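Local coordinates for putative methyl-accepting chemotaxis signal transduction protein (PDB 6W3S) that probably senses amino acids for chemotaxis, holding a free leucine in the first module of a double-Cache-type sensor region, at residues 76-81 / 159-164; 81-86 / 152-157. All coordinates share one frame; numbering follows the deposited sequence.

Interaction 1: residues 76-81 / 159-164. With LEU (leucine), chain C.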
loop_
_atom_site.group_PDB
_atom_site.type_symbol
_atom_site.label_atom_id
_atom_site.label_comp_id
_atom_site.label_asym_id
_atom_site.label_seq_id
_atom_site.Cartn_x
_atom_site.Cartn_y
_atom_site.Cartn_z
ATOM N N ILE A 76 4.257 7.084 13.869
ATOM C CA ILE A 76 4.278 6.917 12.404
ATOM C C ILE A 76 3.298 7.873 11.694
ATOM O O ILE A 76 3.209 7.846 10.467
ATOM C CB ILE A 76 4.062 5.441 11.965
ATOM C CG1 ILE A 76 4.721 5.121 10.590
ATOM C CG2 ILE A 76 2.586 5.031 12.064
ATOM C CD1 ILE A 76 4.784 3.624 10.263
ATOM N N ASN A 77 2.580 8.705 12.470
ATOM C CA ASN A 77 1.520 9.565 11.921
ATOM C C ASN A 77 0.509 8.718 11.134
ATOM O O ASN A 77 0.069 9.058 10.031
ATOM C CB ASN A 77 2.079 10.707 11.073
ATOM C CG ASN A 77 1.026 11.713 10.709
ATOM O OD1 ASN A 77 0.136 11.978 11.507
ATOM N ND2 ASN A 77 1.165 12.355 9.539
ATOM N N ALA A 78 0.085 7.610 11.741
ATOM C CA ALA A 78 -1.016 6.847 11.162
ATOM C C ALA A 78 -2.341 7.581 11.367
ATOM O O ALA A 78 -2.452 8.460 12.197
ATOM C CB ALA A 78 -1.106 5.473 11.802
ATOM N N LEU A 79 -3.337 7.234 10.576
ATOM C CA LEU A 79 -4.653 7.845 10.669
ATOM C C LEU A 79 -5.445 7.257 11.844
ATOM O O LEU A 79 -6.002 7.999 12.635
ATOM C CB LEU A 79 -5.408 7.656 9.360
ATOM C CG LEU A 79 -6.620 8.571 9.303
ATOM C CD1 LEU A 79 -6.256 10.075 9.246
ATOM C CD2 LEU A 79 -7.479 8.209 8.101
ATOM N N ASN A 80 -5.446 5.927 11.971
ATOM C CA ASN A 80 -6.158 5.224 13.037
ATOM C C ASN A 80 -5.321 4.013 13.400
ATOM O O ASN A 80 -4.697 3.395 12.516
ATOM C CB ASN A 80 -7.501 4.680 12.588
ATOM C CG ASN A 80 -8.439 5.763 12.126
ATOM O OD1 ASN A 80 -8.860 6.613 12.915
ATOM N ND2 ASN A 80 -8.876 5.646 10.870
ATOM N N VAL A 81 -5.317 3.671 14.693
ATOM C CA VAL A 81 -4.723 2.423 15.156
ATOM C C VAL A 81 -5.726 1.855 16.169
ATOM O O VAL A 81 -6.195 2.587 17.033
ATOM C CB VAL A 81 -3.326 2.636 15.777
ATOM C CG1 VAL A 81 -2.771 1.355 16.379
ATOM C CG2 VAL A 81 -2.335 3.288 14.817
ATOM N N VAL A 159 -4.121 -1.038 11.569
ATOM C CA VAL A 159 -3.348 0.184 11.378
ATOM C C VAL A 159 -3.731 0.758 10.016
ATOM O O VAL A 159 -3.589 0.096 8.990
ATOM C CB VAL A 159 -1.822 -0.132 11.414
ATOM C CG1 VAL A 159 -1.011 1.141 11.073
ATOM C CG2 VAL A 159 -1.401 -0.670 12.751
ATOM N N ASP A 160 -4.265 1.996 10.027
ATOM C CA ASP A 160 -4.681 2.654 8.800
ATOM C C ASP A 160 -3.662 3.723 8.422
ATOM O O ASP A 160 -3.441 4.685 9.170
ATOM C CB ASP A 160 -6.027 3.362 8.976
ATOM C CG ASP A 160 -7.202 2.459 9.234
ATOM O OD1 ASP A 160 -7.114 1.222 9.046
ATOM O OD2 ASP A 160 -8.268 3.019 9.602
ATOM N N ILE A 161 -3.106 3.581 7.225
ATOM C CA ILE A 161 -2.185 4.545 6.675
ATOM C C ILE A 161 -2.855 5.195 5.460
ATOM O O ILE A 161 -3.350 4.489 4.595
ATOM C CB ILE A 161 -0.856 3.863 6.244
ATOM C CG1 ILE A 161 -0.221 3.044 7.386
ATOM C CG2 ILE A 161 0.120 4.882 5.658
ATOM C CD1 ILE A 161 0.166 3.836 8.607
ATOM N N PRO A 162 -2.862 6.553 5.385
ATOM C CA PRO A 162 -3.463 7.136 4.195
ATOM C C PRO A 162 -2.848 6.651 2.881
ATOM O O PRO A 162 -1.632 6.600 2.745
ATOM C CB PRO A 162 -3.172 8.624 4.355
ATOM C CG PRO A 162 -3.080 8.824 5.847
ATOM C CD PRO A 162 -2.393 7.576 6.329
ATOM N N SER A 163 -3.686 6.236 1.939
ATOM C CA SER A 163 -3.147 5.812 0.669
ATOM C C SER A 163 -2.407 6.919 -0.034
ATOM O O SER A 163 -1.485 6.639 -0.821
ATOM C CB SER A 163 -4.241 5.169 -0.179
ATOM O OG SER A 163 -5.352 6.012 -0.253
ATOM N N GLU A 164 -2.809 8.162 0.223
ATOM C CA GLU A 164 -2.118 9.320 -0.373
ATOM C C GLU A 164 -0.612 9.268 -0.014
ATOM O O GLU A 164 0.230 9.782 -0.769
ATOM C CB GLU A 164 -2.738 10.625 0.139
ATOM C CG GLU A 164 -2.127 11.863 -0.498
ATOM C CD GLU A 164 -2.637 13.152 0.074
ATOM O OE1 GLU A 164 -3.757 13.139 0.602
ATOM O OE2 GLU A 164 -1.974 14.197 -0.143
HETATM N N LEU C . -10.654 1.913 8.702
HETATM C CA LEU C . -11.436 0.922 9.492
HETATM C C LEU C . -12.704 0.653 8.674
HETATM O O LEU C . -13.230 1.573 8.016
HETATM C CB LEU C . -11.723 1.505 10.867
HETATM C CG LEU C . -12.327 0.554 11.931
HETATM C CD1 LEU C . -11.997 1.066 13.331
HETATM C CD2 LEU C . -13.851 0.456 11.757
HETATM O OXT LEU C . -13.231 -0.478 8.740
#
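Asn80 and Asp160 join side chain to side chain: ND2 of Asn80 lies 3.0 Å from OD2 of Asp160, and OD2 accepts through its anti lone pair, the one facing away from OD1. The acceptor sits close to the amide plane of Asn80, yet the amide and carboxylate planes stand 83° apart, so the groups cross rather than pair flat. With CG of Asp160 anti to its own carbonyl carbon (chi1 -66°), the same OD2 also accepts a bond from the leucine N at 2.8 Å. Thr142 holds OD1, and the partners of the two oxygens together limit rotation of the Asp160 carboxylate; Asn80 ND2 also bonds Asp133 OD2. Two backbone bonds join the segments: Asp160 N reaches Asn80 O at 2.9 Å and almost straight (177°), and Leu79 N reaches Asp160 O, also at 2.9 Å. On the opposite sheet face, Val81 CG1 meets Val159 CG2 at 4.4 Å, while Ile161 turns CD1 back to within 3.8 Å of Ala78 CB; Phe39 and Leu43 of helix 4-48 cover the valines. A sheet-borne aspartate meeting the ligand's amino nitrogen is characteristic of amino-acid-binding Cache sensor pockets.

Interaction 2: residues 81-86 / 152-157; sequences VYLGLN and KIIGVL. With LEU (leucine), chain C.
Val156 O is approached by two donors of the facing strand: Gly84 N at 2.8 Å, with a nearly straight N-H...O angle of 177°, and the weaker CA-H of Leu83, whose CA is 3.5 Å from that oxygen. The Gly84 donor is tilted 30° out of the carbonyl plane. Val156 N returns a bond to Gly84 O, again 2.8 Å, completing an antiparallel hydrogen-bonded pair in the central sheet of the Cache (PDC) domain. The adjacent non-hydrogen-bonded pair, Leu83 with Leu157, is flanked by a further CA-H...O contact, Leu157 CA to Tyr82 O at 3.3 Å.

Side chains divide between two faces. Leu83 lays CD1 along the partner backbone, 3.7 Å from Gly155 C, where the glycine puts no side chain in its way. Leu157, on the same face, packs against Thr40, Leu43 and Ile47 of helix 4-48. The other face carries Val156, packed on helix 114-119, and Tyr82, whose CG lies between the backbone N and the carbonyl carbon (chi1 46°). This torsion brings the ring flat beneath the ligand: CD1 of the bound leucine sits over the ring centre, 3.7 Å above the plane of Tyr82. Asp160 OD1 bonds the tyrosine hydroxyl and Trp115 meets the ring edge-to-face, so the aromatic wall is held from more than one direction. One water links the two segments, accepting from Asn86 N at 2.9 Å and donating to Ile154 O at 2.7 Å.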
loop_
_atom_site.group_PDB
_atom_site.type_symbol
_atom_site.label_atom_id
_atom_site.label_comp_id
_atom_site.label_asym_id
_atom_site.label_seq_id
_atom_site.Cartn_x
_atom_site.Cartn_y
_atom_site.Cartn_z
ATOM N N VAL A 81 -5.317 3.671 14.693
ATOM C CA VAL A 81 -4.723 2.423 15.156
ATOM C C VAL A 81 -5.726 1.855 16.169
ATOM O O VAL A 81 -6.195 2.587 17.033
ATOM C CB VAL A 81 -3.326 2.636 15.777
ATOM C CG1 VAL A 81 -2.771 1.355 16.379
ATOM C CG2 VAL A 81 -2.335 3.288 14.817
ATOM N N TYR A 82 -6.005 0.551 16.083
ATOM C CA TYR A 82 -7.148 0.034 16.818
ATOM C C TYR A 82 -7.006 -1.464 17.078
ATOM O O TYR A 82 -6.285 -2.170 16.376
ATOM C CB TYR A 82 -8.491 0.369 16.066
ATOM C CG TYR A 82 -8.492 0.092 14.567
ATOM C CD1 TYR A 82 -8.083 1.092 13.678
ATOM C CD2 TYR A 82 -8.885 -1.119 14.026
ATOM C CE1 TYR A 82 -8.078 0.882 12.311
ATOM C CE2 TYR A 82 -8.889 -1.358 12.665
ATOM C CZ TYR A 82 -8.500 -0.326 11.796
ATOM O OH TYR A 82 -8.539 -0.567 10.449
ATOM N N LEU A 83 -7.812 -1.932 18.042
ATOM C CA LEU A 83 -7.873 -3.336 18.407
ATOM C C LEU A 83 -9.312 -3.775 18.488
ATOM O O LEU A 83 -10.072 -3.284 19.348
ATOM C CB LEU A 83 -7.131 -3.593 19.724
ATOM C CG LEU A 83 -7.108 -5.038 20.212
ATOM C CD1 LEU A 83 -6.314 -5.915 19.254
ATOM C CD2 LEU A 83 -6.592 -5.154 21.633
ATOM N N GLY A 84 -9.707 -4.652 17.584
ATOM C CA GLY A 84 -11.097 -5.145 17.500
ATOM C C GLY A 84 -11.243 -6.451 18.268
ATOM O O GLY A 84 -10.396 -7.348 18.183
ATOM N N LEU A 85 -12.283 -6.500 19.095
ATOM C CA LEU A 85 -12.551 -7.638 19.981
ATOM C C LEU A 85 -13.706 -8.477 19.485
ATOM O O LEU A 85 -14.601 -8.005 18.720
ATOM C CB LEU A 85 -12.903 -7.147 21.378
ATOM C CG LEU A 85 -11.905 -6.143 21.980
ATOM C CD1 LEU A 85 -12.384 -5.712 23.334
ATOM C CD2 LEU A 85 -10.494 -6.714 22.058
ATOM N N ASN A 86 -13.728 -9.735 19.940
ATOM C CA ASN A 86 -14.762 -10.702 19.508
ATOM C C ASN A 86 -16.178 -10.366 19.993
ATOM O O ASN A 86 -17.138 -10.973 19.509
ATOM C CB ASN A 86 -14.390 -12.112 19.955
ATOM C CG ASN A 86 -15.378 -13.165 19.452
ATOM O OD1 ASN A 86 -15.529 -13.384 18.245
ATOM N ND2 ASN A 86 -16.052 -13.847 20.400
ATOM N N LYS A 152 -4.145 -17.930 22.574
ATOM C CA LYS A 152 -5.507 -17.409 22.683
ATOM C C LYS A 152 -5.588 -16.071 22.014
ATOM O O LYS A 152 -4.771 -15.156 22.293
ATOM C CB LYS A 152 -5.963 -17.250 24.121
ATOM C CG LYS A 152 -6.533 -18.595 24.567
ATOM C CD LYS A 152 -7.282 -18.428 25.821
ATOM C CE LYS A 152 -8.731 -18.253 25.584
ATOM N NZ LYS A 152 -9.372 -19.617 25.598
ATOM N N ILE A 153 -6.607 -15.933 21.181
ATOM C CA ILE A 153 -6.841 -14.670 20.503
ATOM C C ILE A 153 -7.132 -13.566 21.539
ATOM O O ILE A 153 -7.973 -13.734 22.448
ATOM C CB ILE A 153 -7.963 -14.865 19.471
ATOM C CG1 ILE A 153 -8.231 -13.591 18.692
ATOM C CG2 ILE A 153 -9.246 -15.399 20.115
ATOM C CD1 ILE A 153 -7.136 -13.232 17.719
ATOM N N ILE A 154 -6.500 -12.394 21.358
ATOM C CA ILE A 154 -6.838 -11.213 22.106
ATOM C C ILE A 154 -7.806 -10.333 21.299
ATOM O O ILE A 154 -8.881 -9.959 21.773
ATOM C CB ILE A 154 -5.567 -10.442 22.477
ATOM C CG1 ILE A 154 -4.577 -11.307 23.277
ATOM C CG2 ILE A 154 -5.887 -9.180 23.241
ATOM C CD1 ILE A 154 -5.165 -11.992 24.518
ATOM N N GLY A 155 -7.450 -10.086 20.050
ATOM C CA GLY A 155 -8.258 -9.377 19.111
ATOM C C GLY A 155 -7.483 -9.149 17.826
ATOM O O GLY A 155 -6.411 -9.708 17.657
ATOM N N VAL A 156 -8.085 -8.360 16.937
ATOM C CA VAL A 156 -7.484 -8.055 15.666
ATOM C C VAL A 156 -6.996 -6.596 15.662
ATOM O O VAL A 156 -7.765 -5.643 15.820
ATOM C CB VAL A 156 -8.448 -8.267 14.458
ATOM C CG1 VAL A 156 -7.747 -7.814 13.183
ATOM C CG2 VAL A 156 -8.893 -9.720 14.394
ATOM N N LEU A 157 -5.672 -6.434 15.550
ATOM C CA LEU A 157 -5.022 -5.122 15.445
ATOM C C LEU A 157 -5.262 -4.595 14.023
ATOM O O LEU A 157 -5.066 -5.334 13.059
ATOM C CB LEU A 157 -3.530 -5.293 15.718
ATOM C CG LEU A 157 -2.669 -4.055 15.601
ATOM C CD1 LEU A 157 -3.014 -3.030 16.656
ATOM C CD2 LEU A 157 -1.201 -4.476 15.696
HETATM N N LEU C . -10.654 1.913 8.702
HETATM C CA LEU C . -11.436 0.922 9.492
HETATM C C LEU C . -12.704 0.653 8.674
HETATM O O LEU C . -13.230 1.573 8.016
HETATM C CB LEU C . -11.723 1.505 10.867
HETATM C CG LEU C . -12.327 0.554 11.931
HETATM C CD1 LEU C . -11.997 1.066 13.331
HETATM C CD2 LEU C . -13.851 0.456 11.757
HETATM O OXT LEU C . -13.231 -0.478 8.740
HETATM O O HOH W 1 -11.278 -10.965 20.925
#

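Interactions 1 and 2 lie along one pair of neighbouring antiparallel strands, 80-84 and 152-162, with centres about 17 Å apart. They share Val81, and interaction 2 is nested inside the loop closed by interaction 1: the chain passes 76-81, then 81-86, and returns through 152-157 to 159-164. The two strands are central in the six-stranded sheet, between 90-94 and 139-149, and all four segments fall in the first PDC sensor range. Both touch the bound leucine, one at its amino nitrogen and the other at its CA and side chain. The probable Asp160-Tyr82 bond connects the two contacts into one pocket wall, consistent with recognition of an amino acid.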